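Berberine bridge enzyme-like 28 (Arabidopsis thaliana, PDB 5D79) is a secreted, FAD-dependent oxidoreductase of the berberine bridge enzyme-like family that takes part in adaptation to salt stress. Local coordinates at residues V48-L61 and K77-D89. Sequence-based numbering, arbitrary orientation.
Sequences VIHTSKDSSFFSIL and KPVSIITPVKASD
Val48 opens the pairing by accepting a backbone hydrogen bond from Thr83 N (2.9 Å to Val48 O), while its CG1 meets CG1 of Val85. Ile49 and Ile82 then form a non-hydrogen-bonded antiparallel pair, and His50 and Ile81 the hydrogen-bonded pair beside it, joined by His50 N to Ile81 O and Ile81 N to His50 O, both 2.8 Å. With CG anti to its carbonyl carbon (chi1 -41°), the His50 imidazole lies across Thr83 at about a right angle and presents NE2 at its edge to Thr83 OG1, a straight but weak hydrogen bond of 3.5 Å; CG1 of Ile60 sits over the rim of one face, 4.1 Å above the plane. Replacing the imidazole by an alanine here is likely to leave Thr83 OG1 without this partner and open a gap beside Ile60 CG1. Beyond the turn that begins at Thr51, Phe57 directs the edge of its ring, at CZ, to Pro78 O and sets CE1 4.0 Å from Ile81 CD1. From the helix, Ile60 CG2 touches Ile81 CG2, and Leu61 packs its CB tightly on Ile81 CD1 (3.5 Å), and its CD2 meets CD of the Pro78 ring (3.8 Å). Strand 49-50 forms one edge of a four-stranded mixed sheet in the FAD-binding part of the enzyme: helix 58-63 covers the His50 and Ile81 face, Leu35 of helix 29-36 meets Ile49 and Ile82 on the other, where Val93 of helix 87-100 also touches Ile82, and strand 80-82 pairs in parallel with strand 125-129 on its other side.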
loop_
_atom_site.group_PDB
_atom_site.type_symbol
_atom_site.label_atom_id
_atom_site.label_comp_id
_atom_site.label_asym_id
_atom_site.label_seq_id
_atom_site.Cartn_x
_atom_site.Cartn_y
_atom_site.Cartn_z
ATOM N N VAL A 48 -2.655 27.828 -6.762
ATOM C CA VAL A 48 -2.717 26.386 -6.540
ATOM C C VAL A 48 -2.786 25.670 -7.895
ATOM O O VAL A 48 -3.085 24.480 -7.978
ATOM C CB VAL A 48 -3.920 25.987 -5.649
ATOM C CG1 VAL A 48 -3.882 26.758 -4.320
ATOM C CG2 VAL A 48 -5.244 26.205 -6.379
ATOM N N ILE A 49 -2.492 26.422 -8.951
ATOM C CA ILE A 49 -2.430 25.905 -10.308
ATOM C C ILE A 49 -1.021 26.091 -10.866
ATOM O O ILE A 49 -0.607 27.216 -11.161
ATOM C CB ILE A 49 -3.439 26.620 -11.212
ATOM C CG1 ILE A 49 -4.835 26.575 -10.581
ATOM C CG2 ILE A 49 -3.416 26.032 -12.623
ATOM C CD1 ILE A 49 -5.894 27.356 -11.341
ATOM N N HIS A 50 -0.287 24.991 -11.013
ATOM C CA HIS A 50 1.119 25.041 -11.421
ATOM C C HIS A 50 1.355 24.473 -12.824
ATOM O O HIS A 50 0.874 23.392 -13.156
ATOM C CB HIS A 50 1.997 24.272 -10.420
ATOM C CG HIS A 50 1.632 24.492 -8.984
ATOM N ND1 HIS A 50 2.330 25.348 -8.158
ATOM C CD2 HIS A 50 0.654 23.948 -8.218
ATOM C CE1 HIS A 50 1.791 25.331 -6.952
ATOM N NE2 HIS A 50 0.771 24.490 -6.962
ATOM N N THR A 51 2.118 25.188 -13.642
ATOM C CA THR A 51 2.585 24.619 -14.902
ATOM C C THR A 51 4.094 24.835 -15.061
ATOM O O THR A 51 4.736 25.411 -14.188
ATOM C CB THR A 51 1.830 25.210 -16.079
ATOM O OG1 THR A 51 2.579 25.002 -17.281
ATOM C CG2 THR A 51 1.630 26.681 -15.851
ATOM N N SER A 52 4.658 24.351 -16.160
ATOM C CA SER A 52 6.113 24.296 -16.325
ATOM C C SER A 52 6.805 25.661 -16.236
ATOM O O SER A 52 7.997 25.747 -15.925
ATOM C CB SER A 52 6.461 23.644 -17.665
ATOM O OG SER A 52 6.167 24.508 -18.756
ATOM N N LYS A 53 6.050 26.719 -16.524
ATOM C CA LYS A 53 6.554 28.091 -16.489
ATOM C C LYS A 53 6.666 28.623 -15.064
ATOM O O LYS A 53 7.410 29.573 -14.808
ATOM C CB LYS A 53 5.647 29.004 -17.316
ATOM C CG LYS A 53 4.157 28.829 -17.035
ATOM C CD LYS A 53 3.320 29.749 -17.915
ATOM C CE LYS A 53 1.853 29.345 -17.927
ATOM N NZ LYS A 53 1.675 27.944 -18.408
ATOM N N ASP A 54 5.909 28.012 -14.153
ATOM C CA ASP A 54 5.991 28.315 -12.725
ATOM C C ASP A 54 7.315 27.827 -12.150
ATOM O O ASP A 54 7.705 26.677 -12.356
ATOM C CB ASP A 54 4.828 27.675 -11.957
ATOM C CG ASP A 54 3.480 28.268 -12.323
ATOM O OD1 ASP A 54 2.950 27.920 -13.401
ATOM O OD2 ASP A 54 2.944 29.072 -11.527
ATOM N N SER A 55 8.006 28.708 -11.436
ATOM C CA SER A 55 9.258 28.352 -10.790
ATOM C C SER A 55 9.005 27.185 -9.837
ATOM O O SER A 55 9.789 26.241 -9.757
ATOM C CB SER A 55 9.838 29.562 -10.051
ATOM O OG SER A 55 11.243 29.463 -9.915
ATOM N N SER A 56 7.876 27.252 -9.139
ATOM C CA SER A 56 7.481 26.203 -8.209
ATOM C C SER A 56 6.670 25.121 -8.913
ATOM O O SER A 56 5.467 24.983 -8.680
ATOM C CB SER A 56 6.677 26.795 -7.049
ATOM O OG SER A 56 7.433 27.773 -6.349
ATOM N N PHE A 57 7.329 24.355 -9.778
ATOM C CA PHE A 57 6.639 23.312 -10.518
ATOM C C PHE A 57 7.342 21.983 -10.363
ATOM O O PHE A 57 6.772 21.038 -9.832
ATOM C CB PHE A 57 6.530 23.669 -12.001
ATOM C CG PHE A 57 5.863 22.608 -12.836
ATOM C CD1 PHE A 57 4.483 22.481 -12.847
ATOM C CD2 PHE A 57 6.613 21.744 -13.615
ATOM C CE1 PHE A 57 3.865 21.513 -13.620
ATOM C CE2 PHE A 57 6.002 20.774 -14.385
ATOM C CZ PHE A 57 4.625 20.659 -14.389
ATOM N N PHE A 58 8.582 21.905 -10.829
ATOM C CA PHE A 58 9.324 20.649 -10.761
ATOM C C PHE A 58 9.531 20.223 -9.315
ATOM O O PHE A 58 9.681 19.038 -9.028
ATOM C CB PHE A 58 10.657 20.779 -11.491
ATOM C CG PHE A 58 10.499 21.026 -12.957
ATOM C CD1 PHE A 58 10.292 22.313 -13.438
ATOM C CD2 PHE A 58 10.518 19.968 -13.857
ATOM C CE1 PHE A 58 10.126 22.541 -14.789
ATOM C CE2 PHE A 58 10.357 20.191 -15.213
ATOM C CZ PHE A 58 10.160 21.477 -15.679
ATOM N N SER A 59 9.504 21.205 -8.417
ATOM C CA SER A 59 9.623 20.985 -6.979
ATOM C C SER A 59 8.362 20.367 -6.396
ATOM O O SER A 59 8.429 19.449 -5.576
ATOM C CB SER A 59 9.901 22.302 -6.269
ATOM O OG SER A 59 8.740 23.117 -6.310
ATOM N N ILE A 60 7.213 20.903 -6.802
ATOM C CA ILE A 60 5.919 20.366 -6.383
ATOM C C ILE A 60 5.752 18.933 -6.897
ATOM O O ILE A 60 5.265 18.059 -6.178
ATOM C CB ILE A 60 4.747 21.246 -6.883
ATOM C CG1 ILE A 60 4.712 22.572 -6.119
ATOM C CG2 ILE A 60 3.422 20.531 -6.709
ATOM C CD1 ILE A 60 4.143 22.443 -4.716
ATOM N N LEU A 61 6.179 18.696 -8.134
ATOM C CA LEU A 61 6.098 17.368 -8.736
ATOM C C LEU A 61 7.078 16.390 -8.100
ATOM O O LEU A 61 6.735 15.233 -7.849
ATOM C CB LEU A 61 6.363 17.438 -10.240
ATOM C CG LEU A 61 6.336 16.096 -10.976
ATOM C CD1 LEU A 61 4.951 15.463 -10.890
ATOM C CD2 LEU A 61 6.782 16.260 -12.431
ATOM N N LYS A 77 6.033 13.786 -18.137
ATOM C CA LYS A 77 5.737 14.873 -17.215
ATOM C C LYS A 77 4.347 15.452 -17.487
ATOM O O LYS A 77 3.916 15.509 -18.634
ATOM C CB LYS A 77 6.810 15.954 -17.332
ATOM C CG LYS A 77 8.208 15.458 -16.982
ATOM C CD LYS A 77 8.244 14.855 -15.578
ATOM C CE LYS A 77 9.657 14.465 -15.151
ATOM N NZ LYS A 77 10.263 13.455 -16.057
ATOM N N PRO A 78 3.631 15.864 -16.426
ATOM C CA PRO A 78 2.325 16.509 -16.603
ATOM C C PRO A 78 2.463 17.949 -17.086
ATOM O O PRO A 78 3.467 18.604 -16.817
ATOM C CB PRO A 78 1.721 16.470 -15.202
ATOM C CG PRO A 78 2.910 16.532 -14.300
ATOM C CD PRO A 78 3.995 15.746 -15.002
ATOM N N VAL A 79 1.445 18.433 -17.784
ATOM C CA VAL A 79 1.450 19.783 -18.327
ATOM C C VAL A 79 0.882 20.754 -17.270
ATOM O O VAL A 79 0.996 21.984 -17.393
ATOM C CB VAL A 79 0.661 19.826 -19.657
ATOM C CG1 VAL A 79 -0.820 19.612 -19.406
ATOM C CG2 VAL A 79 0.932 21.102 -20.419
ATOM N N SER A 80 0.305 20.185 -16.209
ATOM C CA SER A 80 -0.137 20.971 -15.056
ATOM C C SER A 80 -0.314 20.128 -13.777
ATOM O O SER A 80 -0.658 18.939 -13.833
ATOM C CB SER A 80 -1.445 21.719 -15.382
ATOM O OG SER A 80 -2.470 20.852 -15.838
ATOM N N ILE A 81 -0.045 20.762 -12.634
ATOM C CA ILE A 81 -0.336 20.201 -11.320
ATOM C C ILE A 81 -1.238 21.157 -10.562
ATOM O O ILE A 81 -0.993 22.350 -10.534
ATOM C CB ILE A 81 0.942 19.958 -10.494
ATOM C CG1 ILE A 81 1.891 19.011 -11.233
ATOM C CG2 ILE A 81 0.603 19.418 -9.106
ATOM C CD1 ILE A 81 3.285 18.974 -10.645
ATOM N N ILE A 82 -2.289 20.635 -9.951
ATOM C CA ILE A 82 -3.172 21.449 -9.133
ATOM C C ILE A 82 -3.138 20.930 -7.690
ATOM O O ILE A 82 -3.319 19.732 -7.443
ATOM C CB ILE A 82 -4.628 21.445 -9.678
ATOM C CG1 ILE A 82 -4.662 21.800 -11.172
ATOM C CG2 ILE A 82 -5.499 22.410 -8.901
ATOM C CD1 ILE A 82 -4.650 20.591 -12.116
ATOM N N THR A 83 -2.866 21.828 -6.745
ATOM C CA THR A 83 -2.870 21.487 -5.322
ATOM C C THR A 83 -4.091 22.120 -4.655
ATOM O O THR A 83 -3.987 23.190 -4.054
ATOM C CB THR A 83 -1.555 21.945 -4.580
ATOM O OG1 THR A 83 -1.459 23.380 -4.534
ATOM C CG2 THR A 83 -0.317 21.379 -5.257
ATOM N N PRO A 84 -5.254 21.453 -4.758
ATOM C CA PRO A 84 -6.519 21.967 -4.214
ATOM C C PRO A 84 -6.446 22.260 -2.712
ATOM O O PRO A 84 -5.679 21.606 -2.006
ATOM C CB PRO A 84 -7.506 20.829 -4.498
ATOM C CG PRO A 84 -6.634 19.597 -4.635
ATOM C CD PRO A 84 -5.399 20.086 -5.291
ATOM N N VAL A 85 -7.226 23.229 -2.237
ATOM C CA VAL A 85 -7.258 23.552 -0.812
ATOM C C VAL A 85 -8.663 23.402 -0.227
ATOM O O VAL A 85 -8.837 23.371 0.993
ATOM C CB VAL A 85 -6.744 24.980 -0.539
ATOM C CG1 VAL A 85 -5.277 25.108 -0.959
ATOM C CG2 VAL A 85 -7.617 26.015 -1.242
ATOM N N LYS A 86 -9.662 23.305 -1.095
ATOM C CA LYS A 86 -11.026 23.039 -0.660
ATOM C C LYS A 86 -11.642 22.050 -1.630
ATOM O O LYS A 86 -11.158 21.898 -2.747
ATOM C CB LYS A 86 -11.850 24.329 -0.579
ATOM C CG LYS A 86 -11.811 25.173 -1.831
ATOM C CD LYS A 86 -12.349 26.572 -1.588
ATOM C CE LYS A 86 -12.222 27.452 -2.835
ATOM N NZ LYS A 86 -10.806 27.755 -3.218
ATOM N N ALA A 87 -12.695 21.365 -1.196
ATOM C CA ALA A 87 -13.337 20.352 -2.029
ATOM C C ALA A 87 -13.745 20.908 -3.385
ATOM O O ALA A 87 -13.576 20.241 -4.402
ATOM C CB ALA A 87 -14.545 19.774 -1.325
ATOM N N SER A 88 -14.264 22.134 -3.391
ATOM C CA SER A 88 -14.797 22.749 -4.606
ATOM C C SER A 88 -13.763 22.803 -5.729
ATOM O O SER A 88 -14.117 22.722 -6.907
ATOM C CB SER A 88 -15.310 24.163 -4.311
ATOM O OG SER A 88 -14.235 25.085 -4.163
ATOM N N ASP A 89 -12.492 22.947 -5.351
ATOM C CA ASP A 89 -11.388 22.959 -6.311
ATOM C C ASP A 89 -11.306 21.659 -7.090
ATOM O O ASP A 89 -11.102 21.672 -8.308
ATOM C CB ASP A 89 -10.056 23.193 -5.609
ATOM C CG ASP A 89 -9.976 24.544 -4.958
ATOM O OD1 ASP A 89 -11.009 25.254 -4.942
ATOM O OD2 ASP A 89 -8.881 24.892 -4.455
#